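Local coordinates for flavodoxin, WrbA-like protein (Agrobacterium tumefaciens, PDB 3D7N) that probably binds FMN and transfers electrons as a WrbA-like flavodoxin, consistent with an NAD(P)H:quinone dehydrogenase, at residues V12-Y17 with G61-M66. Residues are numbered along the deposited sequence; the frame is centred on the assembly and turned at random.
Sequences VYHSGY and GTPTYM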
# COMPACT_ATOMS: atom_id res chain seq x y z
N VAL A 12 -2.88 -9.62 20.79
CA VAL A 12 -1.92 -10.65 20.35
C VAL A 12 -0.79 -9.90 19.63
O VAL A 12 -1.04 -9.11 18.71
CB VAL A 12 -2.58 -11.74 19.42
CG1 VAL A 12 -3.15 -11.10 18.11
CG2 VAL A 12 -1.60 -12.88 19.12
N TYR A 13 0.44 -10.06 20.11
CA TYR A 13 1.51 -9.17 19.67
C TYR A 13 2.86 -9.86 19.65
O TYR A 13 3.13 -10.81 20.40
CB TYR A 13 1.61 -7.95 20.63
CG TYR A 13 2.14 -8.34 22.01
CD1 TYR A 13 3.49 -8.16 22.33
CD2 TYR A 13 1.31 -8.95 22.95
CE1 TYR A 13 4.00 -8.60 23.59
CE2 TYR A 13 1.82 -9.36 24.22
CZ TYR A 13 3.16 -9.18 24.52
OH TYR A 13 3.66 -9.59 25.74
N HIS A 14 3.74 -9.32 18.83
CA HIS A 14 5.16 -9.67 18.89
C HIS A 14 5.96 -8.43 19.32
O HIS A 14 5.67 -7.33 18.86
CB HIS A 14 5.65 -10.23 17.53
CG HIS A 14 7.13 -10.44 17.49
ND1 HIS A 14 7.97 -9.61 16.79
CD2 HIS A 14 7.92 -11.33 18.13
CE1 HIS A 14 9.23 -10.00 16.99
NE2 HIS A 14 9.22 -11.04 17.80
N SER A 15 6.92 -8.62 20.24
CA SER A 15 7.95 -7.61 20.48
C SER A 15 9.35 -8.13 20.28
O SER A 15 9.82 -9.04 20.97
CB SER A 15 7.87 -7.00 21.87
OG SER A 15 7.41 -7.97 22.75
N GLY A 16 10.00 -7.53 19.29
CA GLY A 16 11.44 -7.58 19.20
C GLY A 16 11.93 -6.32 19.89
O GLY A 16 11.64 -5.20 19.41
N TYR A 17 12.61 -6.51 21.01
CA TYR A 17 13.25 -5.45 21.82
C TYR A 17 12.37 -4.96 22.98
O TYR A 17 12.87 -4.36 23.93
CB TYR A 17 13.79 -4.26 20.98
CG TYR A 17 14.50 -4.60 19.67
CD1 TYR A 17 15.58 -5.51 19.63
CD2 TYR A 17 14.10 -3.99 18.47
CE1 TYR A 17 16.22 -5.83 18.39
CE2 TYR A 17 14.73 -4.29 17.24
CZ TYR A 17 15.79 -5.21 17.20
OH TYR A 17 16.39 -5.48 15.98
N GLY A 61 -0.51 -6.58 17.36
CA GLY A 61 0.63 -5.76 17.65
C GLY A 61 1.92 -6.23 17.00
O GLY A 61 2.32 -7.37 17.14
N THR A 62 2.62 -5.35 16.31
CA THR A 62 3.93 -5.76 15.78
C THR A 62 4.84 -4.57 15.58
O THR A 62 4.37 -3.48 15.29
CB THR A 62 3.77 -6.56 14.47
OG1 THR A 62 5.07 -6.83 13.91
CG2 THR A 62 2.89 -5.81 13.43
N PRO A 63 6.14 -4.79 15.75
CA PRO A 63 7.18 -3.86 15.29
C PRO A 63 7.13 -3.69 13.79
O PRO A 63 6.58 -4.53 13.15
CB PRO A 63 8.51 -4.56 15.67
CG PRO A 63 8.16 -5.74 16.52
CD PRO A 63 6.69 -5.96 16.46
N THR A 64 7.69 -2.61 13.27
CA THR A 64 7.88 -2.40 11.86
C THR A 64 9.34 -2.56 11.70
O THR A 64 10.12 -1.91 12.38
CB THR A 64 7.47 -1.01 11.41
OG1 THR A 64 6.05 -0.90 11.50
CG2 THR A 64 7.94 -0.69 9.92
N TYR A 65 9.73 -3.47 10.85
CA TYR A 65 11.10 -3.80 10.67
C TYR A 65 11.32 -4.04 9.21
O TYR A 65 10.59 -4.74 8.59
CB TYR A 65 11.41 -5.03 11.47
CG TYR A 65 12.85 -5.27 11.70
CD1 TYR A 65 13.54 -4.59 12.67
CD2 TYR A 65 13.54 -6.18 10.94
CE1 TYR A 65 14.87 -4.82 12.87
CE2 TYR A 65 14.85 -6.40 11.13
CZ TYR A 65 15.52 -5.73 12.10
OH TYR A 65 16.84 -5.96 12.28
N MSE A 66 12.35 -3.43 8.68
CA MSE A 66 12.62 -3.43 7.28
C MSE A 66 11.35 -3.20 6.46
O MSE A 66 11.10 -3.83 5.48
CB MSE A 66 13.36 -4.70 6.89
CG MSE A 66 14.74 -4.84 7.53
SE MSE A 66 15.97 -3.45 7.14
CE MSE A 66 16.04 -3.64 5.31
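Tyr13 and Gly61 pair as neighbours in parallel strands: Gly61 N donates to Val12 O (2.9 Å), His14 N donates to Gly61 O (2.9 Å, 162° at the hydrogen), and past this point the chains diverge. Glycine suits position 61 because Tyr13 CB, on the same face of the sheet, already lies 3.8 Å from Gly61 CA and fills the space beside it. Tyr13 CG sits between its backbone N and carbonyl carbon (chi1 70°), and the ring leads away to meet His21 and pack on Ala24 of helix 19-31. Where the strands part, proline takes over: having no N-H to offer, Pro63 sets its CD 2.9 Å from His14 O, whose hydrogen bond comes instead from the side chain of Thr20. The His14 side chain crosses the proline ring at about a right angle, ND1 3.9 Å from Pro63 CD. Farther out, Tyr17 OH lies 3.5 Å from Tyr65 CE1, while Tyr65 also packs on Asp78 of the second subunit. Backbone pairing thus gives way to proline and tyrosine contacts where the chains separate, at the C-terminal ends of parallel strands, where flavodoxin-like folds bind FMN; the loop of 14-17 probably belongs to the phosphate-binding region.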